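Local coordinates for protein endoglucanase (Clostridium thermocellum, PDB 2E4T) that hydrolyses internal beta-1,4-glucosidic bonds in cellulose and xyloglucan through its family 44 glycoside hydrolase module, a TIM-like barrel carrying bound zinc and calcium, at residues S24-D35 with V386-A395. Sequence-based numbering, arbitrary orientation.
Sequences SPYIYGSNQELD and VYLATFWGDA. With ZN (zinc ion), chain B.
G29 and S30 run parallel to T390 and F391 where the first and last strands of the TIM-like barrel meet, closing its ring. G29 sits between two rungs: its N gives a bond to A389 O, and its O takes one from F391 N. Past the strand ends, side chains take over. The CB of N31 packs 3.5 Å from W392 CE3; CG, set anti to the carbonyl carbon (chi1 -72°), comes closer still, 3.3 Å from the same CE3. There the amide branches. OD1 stays near CE3 and CZ3 of the indole and takes a hydrogen bond from R42, while ND2 turns to F391 O at 3.0 Å, a straight bond arriving from above the carbonyl plane. N31 N reaches that same oxygen nearly end-on, so two donors from one residue, backbone and side chain, grip F391 O; a water that accepts from Q32 N also lies close to F391 O and G393 O. Q32, bent at chi2 (64°), lays NE2 over one face of W392, 3.2 Å above the ring, and its OE1 accepts from G393 N at 2.8 Å. At the other end Y26 turns its ring edge to the face of Y387, planes 80° apart, and S24 OG donates to a lone pair of Y387 O at 2.6 Å. Beyond L34 the two segments share a zinc ion, with E401 as a further ligand: D35 OD2 and A395 O each bind it at 2.0 Å.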
ATOM      1  N   SER A  24      -2.783   5.192 -11.355  1.00  5.34           N
ATOM      2  CA  SER A  24      -1.388   4.784 -11.215  1.00  5.65           C
ATOM      3  C   SER A  24      -1.284   3.255 -11.306  1.00  5.21           C
ATOM      4  O   SER A  24      -2.036   2.541 -10.641  1.00  6.03           O
ATOM      5  CB  SER A  24      -0.846   5.232  -9.860  1.00  5.71           C
ATOM      6  OG  SER A  24       0.496   4.780  -9.796  1.00  6.72           O
ATOM      7  N   PRO A  25      -0.312   2.746 -12.052  1.00  6.01           N
ATOM      8  CA  PRO A  25      -0.222   1.298 -12.241  1.00  6.27           C
ATOM      9  C   PRO A  25       0.119   0.535 -10.976  1.00  5.77           C
ATOM     10  O   PRO A  25      -0.049  -0.692 -10.964  1.00  6.72           O
ATOM     11  CB  PRO A  25       0.881   1.121 -13.299  1.00  8.10           C
ATOM     12  CG  PRO A  25       0.858   2.420 -14.126  0.50  9.52           C
ATOM     13  CD  PRO A  25       0.525   3.481 -13.041  0.50  7.09           C
ATOM     14  N   TYR A  26       0.643   1.227  -9.956  1.00  4.97           N
ATOM     15  CA  TYR A  26       1.293   0.586  -8.815  1.00  5.14           C
ATOM     16  C   TYR A  26       0.367   0.407  -7.618  1.00  4.79           C
ATOM     17  O   TYR A  26       0.822   0.018  -6.535  1.00  5.07           O
ATOM     18  CB  TYR A  26       2.536   1.399  -8.381  1.00  5.22           C
ATOM     19  CG  TYR A  26       3.396   1.786  -9.556  1.00  5.56           C
ATOM     20  CD1 TYR A  26       3.884   0.801 -10.466  1.00  6.11           C
ATOM     21  CD2 TYR A  26       3.733   3.127  -9.772  1.00  6.70           C
ATOM     22  CE1 TYR A  26       4.662   1.182 -11.555  1.00  7.14           C
ATOM     23  CE2 TYR A  26       4.513   3.500 -10.855  1.00  8.13           C
ATOM     24  CZ  TYR A  26       4.991   2.540 -11.740  1.00  7.90           C
ATOM     25  OH  TYR A  26       5.760   2.918 -12.815  1.00 10.83           O
ATOM     26  N   ILE A  27      -0.965   0.627  -7.802  1.00  4.88           N
ATOM     27  CA  ILE A  27      -1.894   0.471  -6.715  1.00  4.62           C
ATOM     28  C   ILE A  27      -2.234  -0.976  -6.407  1.00  4.39           C
ATOM     29  O   ILE A  27      -2.847  -1.259  -5.363  1.00  5.14           O
ATOM     30  CB  ILE A  27      -3.181   1.288  -6.936  1.00  5.00           C
ATOM     31  CG1 ILE A  27      -3.895   0.866  -8.211  1.00  5.14           C
ATOM     32  CG2 ILE A  27      -2.851   2.794  -6.901  1.00  5.94           C
ATOM     33  CD1 ILE A  27      -5.281   1.467  -8.326  1.00  6.00           C
ATOM     34  N   TYR A  28      -1.865  -1.909  -7.294  1.00  4.98           N
ATOM     35  CA  TYR A  28      -2.267  -3.310  -7.184  1.00  4.61           C
ATOM     36  C   TYR A  28      -1.141  -4.172  -6.633  1.00  4.65           C
ATOM     37  O   TYR A  28      -0.846  -5.273  -7.136  1.00  5.45           O
ATOM     38  CB  TYR A  28      -2.719  -3.839  -8.567  1.00  5.10           C
ATOM     39  CG  TYR A  28      -3.696  -2.921  -9.267  1.00  5.04           C
ATOM     40  CD1 TYR A  28      -5.021  -2.777  -8.840  1.00  5.23           C
ATOM     41  CD2 TYR A  28      -3.317  -2.213 -10.406  1.00  5.28           C
ATOM     42  CE1 TYR A  28      -5.914  -1.958  -9.499  1.00  5.41           C
ATOM     43  CE2 TYR A  28      -4.213  -1.384 -11.080  1.00  5.41           C
ATOM     44  CZ  TYR A  28      -5.519  -1.264 -10.641  1.00  4.78           C
ATOM     45  OH  TYR A  28      -6.447  -0.449 -11.272  1.00  5.47           O
ATOM     46  N   GLY A  29      -0.478  -3.674  -5.560  1.00  4.83           N
ATOM     47  CA  GLY A  29       0.702  -4.355  -5.054  1.00  5.27           C
ATOM     48  C   GLY A  29       0.438  -5.202  -3.800  1.00  4.44           C
ATOM     49  O   GLY A  29      -0.656  -5.214  -3.211  1.00  4.89           O
ATOM     50  N   SER A  30       1.533  -5.878  -3.368  1.00  4.74           N
ATOM     51  CA  SER A  30       1.477  -6.658  -2.137  1.00  4.54           C
ATOM     52  C   SER A  30       2.839  -6.562  -1.399  1.00  4.41           C
ATOM     53  O   SER A  30       3.874  -6.249  -1.981  1.00  5.09           O
ATOM     54  CB  SER A  30       1.125  -8.145  -2.394  1.00  5.22           C
ATOM     55  OG  SER A  30       2.184  -8.845  -3.035  1.00  5.29           O
ATOM     56  N   ASN A  31       2.768  -6.897  -0.106  1.00  4.98           N
ATOM     57  CA  ASN A  31       3.952  -7.099   0.731  1.00  4.84           C
ATOM     58  C   ASN A  31       4.431  -8.548   0.722  1.00  4.99           C
ATOM     59  O   ASN A  31       5.644  -8.797   0.766  1.00  5.86           O
ATOM     60  CB  ASN A  31       3.686  -6.705   2.174  1.00  5.37           C
ATOM     61  CG  ASN A  31       3.570  -5.214   2.380  1.00  5.08           C
ATOM     62  OD1 ASN A  31       4.579  -4.537   2.660  1.00  6.66           O
ATOM     63  ND2 ASN A  31       2.348  -4.662   2.334  1.00  5.54           N
ATOM     64  N   GLN A  32       3.486  -9.505   0.734  1.00  5.40           N
ATOM     65  CA  GLN A  32       3.780 -10.925   0.786  1.00  5.34           C
ATOM     66  C   GLN A  32       3.716 -11.524  -0.619  1.00  5.14           C
ATOM     67  O   GLN A  32       3.323 -10.889  -1.606  1.00  5.89           O
ATOM     68  CB  GLN A  32       2.781 -11.658   1.721  1.00  6.29           C
ATOM     69  CG  GLN A  32       3.063 -11.431   3.200  1.00  6.84           C
ATOM     70  CD  GLN A  32       2.922 -10.000   3.650  1.00  5.99           C
ATOM     71  OE1 GLN A  32       1.909  -9.330   3.425  1.00  6.20           O
ATOM     72  NE2 GLN A  32       3.970  -9.501   4.332  1.00  7.65           N
ATOM     73  N   GLU A  33       4.094 -12.812  -0.708  1.00  5.56           N
ATOM     74  CA  GLU A  33       4.055 -13.569  -1.963  1.00  5.57           C
ATOM     75  C   GLU A  33       2.638 -14.117  -2.123  1.00  5.73           C
ATOM     76  O   GLU A  33       2.235 -15.065  -1.433  1.00  7.25           O
ATOM     77  CB  GLU A  33       5.092 -14.693  -1.944  1.00  6.15           C
ATOM     78  CG  GLU A  33       6.514 -14.124  -1.917  1.00  6.62           C
ATOM     79  CD  GLU A  33       7.632 -15.140  -1.825  1.00  7.64           C
ATOM     80  OE1 GLU A  33       7.433 -16.264  -1.303  1.00  9.81           O
ATOM     81  OE2 GLU A  33       8.775 -14.803  -2.280  1.00  7.42           O
ATOM     82  N   LEU A  34       1.866 -13.502  -3.026  1.00  5.56           N
ATOM     83  CA  LEU A  34       0.463 -13.833  -3.232  1.00  5.45           C
ATOM     84  C   LEU A  34       0.241 -14.672  -4.482  1.00  5.66           C
ATOM     85  O   LEU A  34       0.979 -14.608  -5.457  1.00  6.19           O
ATOM     86  CB  LEU A  34      -0.381 -12.573  -3.367  1.00  5.92           C
ATOM     87  CG  LEU A  34      -0.443 -11.658  -2.147  1.00  5.91           C
ATOM     88  CD1 LEU A  34      -1.427 -10.496  -2.433  1.00  6.66           C
ATOM     89  CD2 LEU A  34      -0.840 -12.409  -0.897  1.00  7.11           C
ATOM     90  N   ASP A  35      -0.914 -15.363  -4.457  1.00  5.73           N
ATOM     91  CA  ASP A  35      -1.485 -16.009  -5.630  1.00  5.64           C
ATOM     92  C   ASP A  35      -2.314 -14.975  -6.411  1.00  5.85           C
ATOM     93  O   ASP A  35      -3.548 -15.051  -6.519  1.00  6.63           O
ATOM     94  CB  ASP A  35      -2.398 -17.138  -5.202  1.00  5.93           C
ATOM     95  CG  ASP A  35      -1.743 -18.071  -4.207  1.00  5.78           C
ATOM     96  OD1 ASP A  35      -0.605 -18.532  -4.495  1.00  6.67           O
ATOM     97  OD2 ASP A  35      -2.360 -18.423  -3.153  1.00  5.81           O
ATOM     98  N   VAL A 386      -4.526   7.529  -5.620  1.00  5.74           N
ATOM     99  CA  VAL A 386      -3.431   6.914  -4.885  1.00  5.03           C
ATOM    100  C   VAL A 386      -2.379   6.423  -5.867  1.00  4.65           C
ATOM    101  O   VAL A 386      -2.687   5.930  -6.950  1.00  5.53           O
ATOM    102  CB  VAL A 386      -3.997   5.758  -4.002  1.00  5.28           C
ATOM    103  CG1 VAL A 386      -2.936   4.927  -3.379  1.00  6.16           C
ATOM    104  CG2 VAL A 386      -4.941   6.337  -2.957  1.00  7.13           C
ATOM    105  N   TYR A 387      -1.095   6.591  -5.481  1.00  4.92           N
ATOM    106  CA  TYR A 387       0.023   6.248  -6.351  1.00  4.78           C
ATOM    107  C   TYR A 387       0.471   4.783  -6.253  1.00  4.83           C
ATOM    108  O   TYR A 387       0.809   4.139  -7.259  1.00  5.22           O
ATOM    109  CB  TYR A 387       1.205   7.149  -5.969  1.00  5.52           C
ATOM    110  CG  TYR A 387       2.468   6.873  -6.721  1.00  5.53           C
ATOM    111  CD1 TYR A 387       2.544   7.056  -8.108  1.00  6.32           C
ATOM    112  CD2 TYR A 387       3.618   6.465  -6.043  1.00  5.93           C
ATOM    113  CE1 TYR A 387       3.731   6.815  -8.790  1.00  6.82           C
ATOM    114  CE2 TYR A 387       4.825   6.270  -6.732  1.00  6.77           C
ATOM    115  CZ  TYR A 387       4.869   6.473  -8.105  1.00  6.30           C
ATOM    116  OH  TYR A 387       6.025   6.304  -8.829  1.00  7.29           O
ATOM    117  N   LEU A 388       0.520   4.258  -5.032  1.00  4.88           N
ATOM    118  CA  LEU A 388       1.034   2.905  -4.812  1.00  4.69           C
ATOM    119  C   LEU A 388       0.262   2.361  -3.618  1.00  4.55           C
ATOM    120  O   LEU A 388      -0.033   3.094  -2.666  1.00  4.94           O
ATOM    121  CB  LEU A 388       2.555   2.928  -4.577  1.00  5.25           C
ATOM    122  CG  LEU A 388       3.220   1.579  -4.288  1.00  5.23           C
ATOM    123  CD1 LEU A 388       4.629   1.539  -4.852  1.00  6.59           C
ATOM    124  CD2 LEU A 388       3.262   1.248  -2.795  1.00  5.87           C
ATOM    125  N   ALA A 389      -0.029   1.040  -3.648  1.00  4.52           N
ATOM    126  CA  ALA A 389      -0.628   0.407  -2.472  1.00  4.51           C
ATOM    127  C   ALA A 389      -0.161  -1.036  -2.468  1.00  4.40           C
ATOM    128  O   ALA A 389      -0.002  -1.668  -3.508  1.00  4.86           O
ATOM    129  CB  ALA A 389      -2.153   0.536  -2.487  1.00  5.15           C
ATOM    130  N   THR A 390       0.015  -1.539  -1.230  1.00  4.88           N
ATOM    131  CA  THR A 390       0.492  -2.903  -1.034  1.00  4.33           C
ATOM    132  C   THR A 390      -0.275  -3.554   0.127  1.00  4.59           C
ATOM    133  O   THR A 390      -0.119  -3.158   1.291  1.00  5.02           O
ATOM    134  CB  THR A 390       2.063  -2.941  -0.831  1.00  4.75           C
ATOM    135  OG1 THR A 390       2.482  -1.892   0.031  1.00  5.20           O
ATOM    136  CG2 THR A 390       2.786  -2.749  -2.137  1.00  5.13           C
ATOM    137  N   PHE A 391      -1.101  -4.545  -0.224  1.00  4.85           N
ATOM    138  CA  PHE A 391      -1.852  -5.315   0.764  1.00  4.87           C
ATOM    139  C   PHE A 391      -0.884  -6.033   1.711  1.00  4.61           C
ATOM    140  O   PHE A 391       0.187  -6.520   1.274  1.00  5.06           O
ATOM    141  CB  PHE A 391      -2.683  -6.356  -0.010  1.00  5.19           C
ATOM    142  CG  PHE A 391      -3.390  -7.372   0.862  1.00  5.11           C
ATOM    143  CD1 PHE A 391      -4.477  -7.025   1.663  1.00  5.66           C
ATOM    144  CD2 PHE A 391      -2.953  -8.699   0.871  1.00  5.55           C
ATOM    145  CE1 PHE A 391      -5.091  -7.971   2.469  1.00  5.90           C
ATOM    146  CE2 PHE A 391      -3.576  -9.647   1.656  1.00  6.00           C
ATOM    147  CZ  PHE A 391      -4.631  -9.283   2.452  1.00  6.00           C
ATOM    148  N   TRP A 392      -1.243  -6.148   2.994  1.00  5.15           N
ATOM    149  CA  TRP A 392      -0.495  -6.936   3.949  1.00  5.26           C
ATOM    150  C   TRP A 392      -1.328  -8.154   4.348  1.00  5.15           C
ATOM    151  O   TRP A 392      -2.410  -7.987   4.919  1.00  6.13           O
ATOM    152  CB  TRP A 392      -0.099  -6.125   5.196  1.00  5.99           C
ATOM    153  CG  TRP A 392       0.783  -6.938   6.119  1.00  6.48           C
ATOM    154  CD1 TRP A 392       0.406  -7.921   6.985  1.00  7.55           C
ATOM    155  CD2 TRP A 392       2.233  -6.895   6.192  1.00  6.32           C
ATOM    156  NE1 TRP A 392       1.516  -8.507   7.598  1.00  8.40           N
ATOM    157  CE2 TRP A 392       2.643  -7.894   7.115  1.00  7.37           C
ATOM    158  CE3 TRP A 392       3.208  -6.122   5.570  1.00  6.46           C
ATOM    159  CZ2 TRP A 392       4.009  -8.133   7.392  1.00  8.25           C
ATOM    160  CZ3 TRP A 392       4.572  -6.370   5.859  1.00  7.01           C
ATOM    161  CH2 TRP A 392       4.948  -7.354   6.774  1.00  7.60           C
ATOM    162  N   GLY A 393      -0.810  -9.332   4.003  1.00  5.48           N
ATOM    163  CA  GLY A 393      -1.495 -10.578   4.303  1.00  6.03           C
ATOM    164  C   GLY A 393      -1.016 -11.650   3.364  1.00  5.31           C
ATOM    165  O   GLY A 393      -0.424 -11.379   2.320  1.00  6.17           O
ATOM    166  N   ASP A 394      -1.281 -12.908   3.734  1.00  6.46           N
ATOM    167  CA  ASP A 394      -0.677 -14.039   3.032  1.00  6.18           C
ATOM    168  C   ASP A 394      -1.585 -14.641   1.945  1.00  5.65           C
ATOM    169  O   ASP A 394      -2.708 -14.177   1.679  1.00  5.79           O
ATOM    170  CB  ASP A 394      -0.150 -15.075   4.027  1.00  7.86           C
ATOM    171  CG  ASP A 394      -1.214 -15.848   4.712  1.00  9.34           C
ATOM    172  OD1 ASP A 394      -2.368 -15.923   4.190  1.00  8.62           O
ATOM    173  OD2 ASP A 394      -0.891 -16.447   5.783  1.00 14.13           O
ATOM    174  N   ALA A 395      -1.065 -15.708   1.324  1.00  6.16           N
ATOM    175  CA  ALA A 395      -1.686 -16.315   0.166  1.00  5.61           C
ATOM    176  C   ALA A 395      -2.951 -17.093   0.502  1.00  5.61           C
ATOM    177  O   ALA A 395      -3.646 -17.600  -0.401  1.00  6.21           O
ATOM    178  CB  ALA A 395      -0.670 -17.207  -0.543  1.00  6.92           C
TER
HETATM  179 ZN    ZN B 700      -3.981 -17.660  -2.357  0.88  4.99          ZN
HETATM  180  O   HOH W   1      -4.337   6.273  -9.162  1.00  8.52           O
HETATM  181  O   HOH W   2       0.506  -9.248   0.664  1.00  5.85           O
HETATM  182  O   HOH W   3       1.868 -15.707   1.286  1.00 11.48           O